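Protein TP_0956 (Treponema pallidum subsp. pallidum, PDB 3U64) probably serves as the tetratricopeptide-repeat T-component lipoprotein (Tat-T) of a TRAP transporter, working through protein-protein interactions. Local coordinates at residues T86-L91 against E101-A106; L192-Q197 against T231-A236; H237-H242 against L267-E272. All coordinates share one frame; numbering follows the deposited sequence.

Contact 1: T86-L91 against E101-A106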
loop_
_atom_site.group_PDB
_atom_site.type_symbol
_atom_site.label_atom_id
_atom_site.label_comp_id
_atom_site.label_asym_id
_atom_site.label_seq_id
_atom_site.Cartn_x
_atom_site.Cartn_y
_atom_site.Cartn_z
ATOM N N THR A 86 -7.866 -12.882 -9.157
ATOM C CA THR A 86 -6.823 -13.841 -9.465
ATOM C C THR A 86 -6.180 -14.432 -8.198
ATOM O O THR A 86 -6.140 -15.651 -8.051
ATOM C CB THR A 86 -5.809 -13.237 -10.454
ATOM O OG1 THR A 86 -6.377 -13.246 -11.773
ATOM C CG2 THR A 86 -4.517 -14.025 -10.464
ATOM N N PRO A 87 -5.712 -13.583 -7.258
ATOM C CA PRO A 87 -5.174 -14.124 -5.991
ATOM C C PRO A 87 -6.173 -15.016 -5.219
ATOM O O PRO A 87 -5.768 -15.995 -4.586
ATOM C CB PRO A 87 -4.876 -12.861 -5.164
ATOM C CG PRO A 87 -4.713 -11.766 -6.185
ATOM C CD PRO A 87 -5.681 -12.107 -7.290
ATOM N N ALA A 88 -7.454 -14.658 -5.243
ATOM C CA ALA A 88 -8.482 -15.483 -4.628
ATOM C C ALA A 88 -8.469 -16.884 -5.239
ATOM O O ALA A 88 -8.677 -17.880 -4.540
ATOM C CB ALA A 88 -9.850 -14.850 -4.813
ATOM N N GLN A 89 -8.229 -16.955 -6.545
ATOM C CA GLN A 89 -8.270 -18.224 -7.255
ATOM C C GLN A 89 -7.141 -19.144 -6.823
ATOM O O GLN A 89 -7.244 -20.363 -6.943
ATOM C CB GLN A 89 -8.181 -17.998 -8.748
ATOM C CG GLN A 89 -9.357 -17.267 -9.329
ATOM C CD GLN A 89 -9.501 -17.548 -10.805
ATOM O OE1 GLN A 89 -9.353 -18.693 -11.242
ATOM N NE2 GLN A 89 -9.773 -16.508 -11.588
ATOM N N TYR A 90 -6.062 -18.560 -6.314
ATOM C CA TYR A 90 -4.911 -19.366 -5.926
ATOM C C TYR A 90 -4.986 -19.770 -4.455
ATOM O O TYR A 90 -4.049 -20.345 -3.916
ATOM C CB TYR A 90 -3.595 -18.637 -6.237
ATOM C CG TYR A 90 -3.407 -18.245 -7.698
ATOM C CD1 TYR A 90 -4.127 -18.863 -8.715
ATOM C CD2 TYR A 90 -2.514 -17.249 -8.053
ATOM C CE1 TYR A 90 -3.956 -18.497 -10.054
ATOM C CE2 TYR A 90 -2.332 -16.879 -9.378
ATOM C CZ TYR A 90 -3.053 -17.502 -10.380
ATOM O OH TYR A 90 -2.864 -17.118 -11.707
ATOM N N LEU A 91 -6.106 -19.463 -3.808
ATOM C CA LEU A 91 -6.328 -19.886 -2.431
ATOM C C LEU A 91 -6.656 -21.380 -2.374
ATOM O O LEU A 91 -7.131 -21.960 -3.363
ATOM C CB LEU A 91 -7.469 -19.099 -1.787
ATOM C CG LEU A 91 -7.361 -17.602 -1.503
ATOM C CD1 LEU A 91 -8.728 -17.125 -1.045
ATOM C CD2 LEU A 91 -6.305 -17.271 -0.447
ATOM N N GLU A 101 -15.694 -14.249 -0.429
ATOM C CA GLU A 101 -15.702 -12.836 -0.100
ATOM C C GLU A 101 -14.843 -12.027 -1.076
ATOM O O GLU A 101 -15.191 -10.910 -1.431
ATOM C CB GLU A 101 -15.208 -12.619 1.322
ATOM C CG GLU A 101 -15.232 -11.167 1.733
ATOM C CD GLU A 101 -14.911 -10.979 3.197
ATOM O OE1 GLU A 101 -15.071 -11.950 3.974
ATOM O OE2 GLU A 101 -14.494 -9.860 3.566
ATOM N N ALA A 102 -13.710 -12.583 -1.492
ATOM C CA ALA A 102 -12.871 -11.908 -2.481
ATOM C C ALA A 102 -13.560 -11.890 -3.844
ATOM O O ALA A 102 -13.496 -10.892 -4.557
ATOM C CB ALA A 102 -11.517 -12.562 -2.580
ATOM N N TYR A 103 -14.225 -12.985 -4.213
ATOM C CA TYR A 103 -15.016 -12.969 -5.442
ATOM C C TYR A 103 -16.121 -11.906 -5.420
ATOM O O TYR A 103 -16.361 -11.278 -6.439
ATOM C CB TYR A 103 -15.622 -14.344 -5.742
ATOM C CG TYR A 103 -14.609 -15.357 -6.218
ATOM C CD1 TYR A 103 -13.380 -14.948 -6.735
ATOM C CD2 TYR A 103 -14.874 -16.723 -6.147
ATOM C CE1 TYR A 103 -12.444 -15.868 -7.183
ATOM C CE2 TYR A 103 -13.939 -17.662 -6.591
ATOM C CZ TYR A 103 -12.726 -17.222 -7.107
ATOM O OH TYR A 103 -11.798 -18.134 -7.544
ATOM N N SER A 104 -16.792 -11.717 -4.278
ATOM C CA SER A 104 -17.864 -10.726 -4.172
ATOM C C SER A 104 -17.274 -9.334 -4.263
ATOM O O SER A 104 -17.867 -8.429 -4.861
ATOM C CB SER A 104 -18.636 -10.874 -2.859
ATOM O OG SER A 104 -19.065 -12.211 -2.713
ATOM N N ARG A 105 -16.090 -9.175 -3.677
ATOM C CA ARG A 105 -15.351 -7.927 -3.776
ATOM C C ARG A 105 -14.964 -7.609 -5.235
ATOM O O ARG A 105 -15.134 -6.482 -5.696
ATOM C CB ARG A 105 -14.109 -7.979 -2.879
ATOM C CG ARG A 105 -13.378 -6.645 -2.739
ATOM C CD ARG A 105 -12.079 -6.743 -1.902
ATOM N NE ARG A 105 -11.273 -5.542 -2.100
ATOM C CZ ARG A 105 -9.951 -5.510 -2.209
ATOM N NH1 ARG A 105 -9.236 -6.623 -2.123
ATOM N NH2 ARG A 105 -9.353 -4.349 -2.412
ATOM N N ALA A 106 -14.435 -8.591 -5.956
ATOM C CA ALA A 106 -14.075 -8.392 -7.371
ATOM C C ALA A 106 -15.313 -8.034 -8.188
ATOM O O ALA A 106 -15.288 -7.140 -9.025
ATOM C CB ALA A 106 -13.449 -9.641 -7.935
#
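The side chain of Y103 reaches across from its helix to A88 and Q89. It leaves CB beside its own backbone N, anti to the carbonyl carbon (chi1 -73°), and this turn swings the ring over to the other helix although the CB itself does not head there. From the CG end outward, CD1 is the first ring atom to meet A88, at 4.0 Å from its CB. CE1 comes closer, 3.7 Å from A88 CB, and the methyl approaches the ring obliquely. CE1 is shared, with Q89 CG 4.0 Å away as well; CZ lies at the same distance from Q89 CG. At the tip, OH rests 3.1 Å from Q89 CG, which comes in at the edge of the ring near its plane. The Q89 chain crosses that of Y103 at about a right angle, extended beyond CG. The contact lies beside the turn of an alpha-helical hairpin, in which helix 66-89 turns back through a short connection into helix 96-124, as is usual in TPR-like all-helical folds. Two alanines let the backbones come close here, with no hydrogen bond joining the two segments. A88 CB touches A102 CB at 3.6 Å, and their CA atoms are 6.1 Å apart. R105, one turn on, packs on Y79 and V84 of helix 66-89 and forms a salt bridge with D40 of the second subunit.

Contact 2: L192-Q197 against T231-A236. With SO4 (sulfate ion), chain E.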
loop_
_atom_site.group_PDB
_atom_site.type_symbol
_atom_site.label_atom_id
_atom_site.label_comp_id
_atom_site.label_asym_id
_atom_site.label_seq_id
_atom_site.Cartn_x
_atom_site.Cartn_y
_atom_site.Cartn_z
ATOM N N LEU A 192 -17.977 -2.647 -35.524
ATOM C CA LEU A 192 -17.347 -1.355 -35.770
ATOM C C LEU A 192 -15.866 -1.487 -36.113
ATOM O O LEU A 192 -15.364 -0.811 -37.021
ATOM C CB LEU A 192 -17.517 -0.462 -34.527
ATOM C CG LEU A 192 -18.834 0.314 -34.503
ATOM C CD1 LEU A 192 -19.099 1.012 -33.178
ATOM C CD2 LEU A 192 -18.867 1.326 -35.693
ATOM N N TRP A 193 -15.178 -2.382 -35.399
ATOM C CA TRP A 193 -13.719 -2.409 -35.411
ATOM C C TRP A 193 -13.168 -3.789 -34.989
ATOM O O TRP A 193 -12.576 -3.932 -33.912
ATOM C CB TRP A 193 -13.222 -1.283 -34.495
ATOM C CG TRP A 193 -11.774 -0.955 -34.572
ATOM C CD1 TRP A 193 -10.791 -1.672 -35.196
ATOM C CD2 TRP A 193 -11.128 0.183 -33.982
ATOM N NE1 TRP A 193 -9.572 -1.051 -35.027
ATOM C CE2 TRP A 193 -9.752 0.089 -34.289
ATOM C CE3 TRP A 193 -11.580 1.269 -33.220
ATOM C CZ2 TRP A 193 -8.823 1.041 -33.863
ATOM C CZ3 TRP A 193 -10.660 2.219 -32.801
ATOM C CH2 TRP A 193 -9.290 2.100 -33.129
ATOM N N PRO A 194 -13.349 -4.804 -35.860
ATOM C CA PRO A 194 -13.009 -6.217 -35.614
ATOM C C PRO A 194 -11.624 -6.394 -35.002
ATOM O O PRO A 194 -11.439 -7.254 -34.132
ATOM C CB PRO A 194 -12.991 -6.836 -37.022
ATOM C CG PRO A 194 -13.762 -5.915 -37.898
ATOM C CD PRO A 194 -13.852 -4.567 -37.231
ATOM N N SER A 195 -10.666 -5.588 -35.461
ATOM C CA SER A 195 -9.250 -5.793 -35.152
ATOM C C SER A 195 -8.814 -5.100 -33.870
ATOM O O SER A 195 -7.666 -5.241 -33.444
ATOM C CB SER A 195 -8.365 -5.317 -36.324
ATOM O OG SER A 195 -8.072 -3.923 -36.209
ATOM N N TYR A 196 -9.728 -4.363 -33.248
ATOM C CA TYR A 196 -9.393 -3.578 -32.048
ATOM C C TYR A 196 -8.489 -4.262 -30.991
ATOM O O TYR A 196 -8.762 -5.378 -30.542
ATOM C CB TYR A 196 -10.669 -3.099 -31.378
ATOM C CG TYR A 196 -10.427 -2.186 -30.212
ATOM C CD1 TYR A 196 -9.991 -0.880 -30.412
ATOM C CD2 TYR A 196 -10.649 -2.619 -28.906
ATOM C CE1 TYR A 196 -9.771 -0.033 -29.343
ATOM C CE2 TYR A 196 -10.444 -1.782 -27.834
ATOM C CZ TYR A 196 -10.002 -0.480 -28.061
ATOM O OH TYR A 196 -9.778 0.371 -27.005
ATOM N N GLN A 197 -7.432 -3.567 -30.571
ATOM C CA GLN A 197 -6.457 -4.124 -29.631
ATOM C C GLN A 197 -6.142 -5.581 -29.955
ATOM O O GLN A 197 -6.377 -6.474 -29.130
ATOM C CB GLN A 197 -6.981 -4.043 -28.197
ATOM C CG GLN A 197 -7.395 -2.659 -27.748
ATOM C CD GLN A 197 -6.240 -1.838 -27.207
ATOM O OE1 GLN A 197 -5.100 -1.969 -27.652
ATOM N NE2 GLN A 197 -6.531 -0.990 -26.226
ATOM N N THR A 231 -7.725 -15.238 -33.571
ATOM C CA THR A 231 -6.461 -15.718 -34.146
ATOM C C THR A 231 -5.994 -14.890 -35.350
ATOM O O THR A 231 -4.809 -14.870 -35.672
ATOM C CB THR A 231 -6.557 -17.184 -34.585
ATOM O OG1 THR A 231 -7.647 -17.329 -35.504
ATOM C CG2 THR A 231 -6.777 -18.090 -33.387
ATOM N N ARG A 232 -6.924 -14.210 -36.013
ATOM C CA ARG A 232 -6.566 -13.364 -37.146
ATOM C C ARG A 232 -5.793 -12.120 -36.705
ATOM O O ARG A 232 -4.982 -11.591 -37.462
ATOM C CB ARG A 232 -7.820 -12.934 -37.930
ATOM C CG ARG A 232 -8.588 -14.081 -38.578
ATOM C CD ARG A 232 -7.629 -15.185 -38.942
ATOM N NE ARG A 232 -8.279 -16.354 -39.511
ATOM C CZ ARG A 232 -8.353 -16.603 -40.811
ATOM N NH1 ARG A 232 -7.834 -15.747 -41.687
ATOM N NH2 ARG A 232 -8.952 -17.705 -41.235
ATOM N N TYR A 233 -6.047 -11.658 -35.482
ATOM C CA TYR A 233 -5.552 -10.359 -35.049
ATOM C C TYR A 233 -4.524 -10.390 -33.929
ATOM O O TYR A 233 -3.836 -9.398 -33.705
ATOM C CB TYR A 233 -6.725 -9.483 -34.605
ATOM C CG TYR A 233 -7.786 -9.308 -35.671
ATOM C CD1 TYR A 233 -7.528 -8.572 -36.823
ATOM C CD2 TYR A 233 -9.042 -9.870 -35.525
ATOM C CE1 TYR A 233 -8.495 -8.404 -37.799
ATOM C CE2 TYR A 233 -10.016 -9.712 -36.493
ATOM C CZ TYR A 233 -9.738 -8.975 -37.632
ATOM O OH TYR A 233 -10.707 -8.815 -38.606
ATOM N N CYS A 234 -4.426 -11.517 -33.224
ATOM C CA CYS A 234 -3.654 -11.557 -31.989
ATOM C C CYS A 234 -2.162 -11.718 -32.232
ATOM O O CYS A 234 -1.741 -12.191 -33.280
ATOM C CB CYS A 234 -4.163 -12.664 -31.054
ATOM S SG CYS A 234 -4.013 -14.337 -31.757
ATOM N N SER A 235 -1.372 -11.339 -31.233
ATOM C CA SER A 235 0.081 -11.422 -31.311
ATOM C C SER A 235 0.642 -12.782 -30.879
ATOM O O SER A 235 0.144 -13.420 -29.940
ATOM C CB SER A 235 0.699 -10.327 -30.431
ATOM O OG SER A 235 2.115 -10.369 -30.479
ATOM N N ALA A 236 1.701 -13.199 -31.562
ATOM C CA ALA A 236 2.499 -14.351 -31.170
ATOM C C ALA A 236 3.095 -14.184 -29.763
ATOM O O ALA A 236 3.449 -15.173 -29.117
ATOM C CB ALA A 236 3.628 -14.575 -32.186
HETATM S S SO4 E . -10.662 -2.985 -39.036
HETATM O O1 SO4 E . -9.961 -1.820 -38.490
HETATM O O2 SO4 E . -12.016 -2.626 -39.471
HETATM O O3 SO4 E . -9.880 -3.477 -40.172
HETATM O O4 SO4 E . -10.749 -4.026 -38.014
#
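Y233 lays one face of its ring over S195 CA and the carbonyl carbon of P194, and no hydrogen bond crosses between the segments. The main element is a CH-pi interaction: S195 CA stands 3.7 Å from the centroid of the Y233 ring, only 12° off the normal. S195 CB approaches the CD1 side of the same ring, 3.4 Å from Y233 CD1, while P194 CB meets the far end, 3.4 Å from Y233 OH. The opposite face of the ring is backed by CB of its own neighbour R232, which leaves the tyrosine sandwiched.

In backbone terms, P194 and S195 are the middle residues of a type I beta turn closed by Y196 N to W193 O at 3.0 Å. The turn joins helix 176-192 to helix 196-211, and Y233 comes from the end of helix 220-233. A proline in the short link between successive helices is familiar from tetratricopeptide repeats. P194 O is in turn bonded by W202 NE1.

Polar interactions are directed away from the tyrosine to a sulfate, probably taken from the crystallisation liquor. S195 N donates to its O4 at 3.0 Å, with an N-H...O angle of 143°. S195 OG adds a weak second bond to the same oxygen at 3.2 Å, made possible by chi1 of 87°, which holds OG between the backbone N and carbonyl carbon. R149, which also makes a cation-pi contact with W193, donates to the anion through NH2.

Contact 3: H237-H242 against L267-E272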
loop_
_atom_site.group_PDB
_atom_site.type_symbol
_atom_site.label_atom_id
_atom_site.label_comp_id
_atom_site.label_asym_id
_atom_site.label_seq_id
_atom_site.Cartn_x
_atom_site.Cartn_y
_atom_site.Cartn_z
ATOM N N HIS A 237 3.235 -12.936 -29.314
ATOM C CA HIS A 237 3.787 -12.628 -27.991
ATOM C C HIS A 237 2.691 -12.608 -26.936
ATOM O O HIS A 237 2.941 -12.282 -25.771
ATOM C CB HIS A 237 4.476 -11.262 -27.995
ATOM C CG HIS A 237 5.760 -11.233 -28.762
ATOM N ND1 HIS A 237 5.893 -10.576 -29.968
ATOM C CD2 HIS A 237 6.968 -11.785 -28.495
ATOM C CE1 HIS A 237 7.132 -10.719 -30.408
ATOM N NE2 HIS A 237 7.803 -11.449 -29.536
ATOM N N ASP A 238 1.468 -12.924 -27.353
ATOM C CA ASP A 238 0.337 -12.894 -26.445
ATOM C C ASP A 238 0.028 -14.290 -25.887
ATOM O O ASP A 238 -0.255 -15.212 -26.648
ATOM C CB ASP A 238 -0.897 -12.340 -27.154
ATOM C CG ASP A 238 -2.152 -12.488 -26.309
ATOM O OD1 ASP A 238 -2.045 -12.327 -25.067
ATOM O OD2 ASP A 238 -3.234 -12.783 -26.875
ATOM N N PRO A 239 0.080 -14.445 -24.556
ATOM C CA PRO A 239 -0.209 -15.743 -23.924
ATOM C C PRO A 239 -1.702 -15.973 -23.757
ATOM O O PRO A 239 -2.147 -17.113 -23.659
ATOM C CB PRO A 239 0.445 -15.627 -22.540
ATOM C CG PRO A 239 1.166 -14.326 -22.522
ATOM C CD PRO A 239 0.580 -13.464 -23.586
ATOM N N ASP A 240 -2.464 -14.886 -23.747
ATOM C CA ASP A 240 -3.889 -14.942 -23.420
ATOM C C ASP A 240 -4.724 -15.716 -24.401
ATOM O O ASP A 240 -5.654 -16.403 -24.000
ATOM C CB ASP A 240 -4.466 -13.538 -23.263
ATOM C CG ASP A 240 -4.099 -12.928 -21.940
ATOM O OD1 ASP A 240 -4.365 -13.577 -20.903
ATOM O OD2 ASP A 240 -3.512 -11.831 -21.933
ATOM N N HIS A 241 -4.425 -15.601 -25.687
ATOM C CA HIS A 241 -5.227 -16.347 -26.637
ATOM C C HIS A 241 -4.969 -17.842 -26.483
ATOM O O HIS A 241 -5.889 -18.628 -26.626
ATOM C CB HIS A 241 -5.084 -15.836 -28.081
ATOM C CG HIS A 241 -3.788 -16.182 -28.742
ATOM N ND1 HIS A 241 -2.615 -15.513 -28.480
ATOM C CD2 HIS A 241 -3.496 -17.086 -29.706
ATOM C CE1 HIS A 241 -1.647 -16.012 -29.229
ATOM N NE2 HIS A 241 -2.155 -16.969 -29.980
ATOM N N HIS A 242 -3.739 -18.229 -26.129
ATOM C CA HIS A 242 -3.437 -19.645 -25.847
ATOM C C HIS A 242 -4.216 -20.136 -24.624
ATOM O O HIS A 242 -4.808 -21.221 -24.646
ATOM C CB HIS A 242 -1.924 -19.901 -25.649
ATOM C CG HIS A 242 -1.086 -19.540 -26.840
ATOM N ND1 HIS A 242 -1.151 -20.228 -28.037
ATOM C CD2 HIS A 242 -0.175 -18.552 -27.027
ATOM C CE1 HIS A 242 -0.316 -19.682 -28.904
ATOM N NE2 HIS A 242 0.285 -18.660 -28.320
ATOM N N LEU A 267 3.426 -20.519 -22.213
ATOM C CA LEU A 267 4.630 -20.481 -21.376
ATOM C C LEU A 267 5.954 -20.360 -22.149
ATOM O O LEU A 267 6.996 -20.122 -21.551
ATOM C CB LEU A 267 4.674 -21.712 -20.457
ATOM C CG LEU A 267 3.518 -21.755 -19.443
ATOM C CD1 LEU A 267 3.547 -23.012 -18.589
ATOM C CD2 LEU A 267 3.545 -20.515 -18.571
ATOM N N ALA A 268 5.921 -20.542 -23.466
ATOM C CA ALA A 268 7.147 -20.444 -24.251
ATOM C C ALA A 268 7.516 -18.979 -24.501
ATOM O O ALA A 268 8.659 -18.656 -24.821
ATOM C CB ALA A 268 7.016 -21.217 -25.578
ATOM N N ILE A 269 6.541 -18.092 -24.342
ATOM C CA ILE A 269 6.775 -16.663 -24.540
ATOM C C ILE A 269 7.754 -16.093 -23.505
ATOM O O ILE A 269 7.644 -16.338 -22.297
ATOM C CB ILE A 269 5.448 -15.877 -24.547
ATOM C CG1 ILE A 269 4.561 -16.346 -25.718
ATOM C CG2 ILE A 269 5.700 -14.359 -24.598
ATOM C CD1 ILE A 269 3.068 -16.087 -25.484
ATOM N N ASP A 270 8.729 -15.343 -23.994
ATOM C CA ASP A 270 9.711 -14.723 -23.114
ATOM C C ASP A 270 9.312 -13.264 -22.835
ATOM O O ASP A 270 9.391 -12.403 -23.734
ATOM C CB ASP A 270 11.124 -14.823 -23.715
ATOM C CG ASP A 270 12.176 -14.141 -22.862
ATOM O OD1 ASP A 270 11.843 -13.724 -21.729
ATOM O OD2 ASP A 270 13.340 -14.017 -23.324
ATOM N N PRO A 271 8.877 -12.995 -21.584
ATOM C CA PRO A 271 8.406 -11.685 -21.132
ATOM C C PRO A 271 9.433 -10.597 -21.424
ATOM O O PRO A 271 9.049 -9.482 -21.728
ATOM C CB PRO A 271 8.231 -11.870 -19.618
ATOM C CG PRO A 271 7.997 -13.349 -19.453
ATOM C CD PRO A 271 8.846 -14.003 -20.498
ATOM N N GLU A 272 10.718 -10.924 -21.355
ATOM C CA GLU A 272 11.758 -9.949 -21.658
ATOM C C GLU A 272 11.776 -9.532 -23.137
ATOM O O GLU A 272 12.361 -8.506 -23.481
ATOM C CB GLU A 272 13.135 -10.483 -21.231
ATOM C CG GLU A 272 13.256 -10.755 -19.739
ATOM C CD GLU A 272 12.776 -9.581 -18.893
ATOM O OE1 GLU A 272 12.926 -8.422 -19.340
ATOM O OE2 GLU A 272 12.235 -9.813 -17.788
#
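I269 points its side chain at the stretch H237-P239 and divides its two branches between different partners. CG2, anti to the backbone N, lies 3.6 Å from H237 O. The other branch, CG1, stands beside that N (chi1 -62°) and carries CD1 onto the peptide between D238 and P239, 3.5 Å from P239 N. Against the proline ring the isoleucine lies crosswise, at about a right angle, with CD1 3.9 Å from P239 CG. The ring of H242 turns its edge to the same methyl.

The contact joins the start of helix 240-250 to the loop that follows helix 256-268. D238 turns away from I269 and caps the former helix: D240 N donates to D238 OD1 at 2.9 Å, while H241 N and ND1 both reach OD2 from the same face of the carboxylate, tilted well out of its plane. OD1 of D270 accepts from E272 N at 3.0 Å, an Asx turn.

Across the segments an aliphatic side chain packs on peptide groups and a proline ring, with no hydrogen bond. Three N-H groups gathered on D238 would probably stabilise its negative charge, and the bond from H241 ND1 implies that this nitrogen carries the proton.

The three contacts follow one another along the chain, all within the TRAP transporter T-component region. Contacts 2 and 3 are direct neighbours, their centres about 16 Å apart: segment 231-236 runs straight into segment 237-242, and the H241 ring packs against it, with CE1 3.2 Å from S235 O and CD2 3.5 Å from C234 SG. Contact 1 stands apart, across the chain's centre from contact 2, about 30 Å between centres. It comes nearer to contact 3, about 9 Å between nearest atoms. Contact 1 also borders the subunit interface, through R105, whereas no other chain of the assembly touches contacts 2 and 3. Separate sulfates lie beside contacts 1 and 2, both probably from the crystallisation liquor.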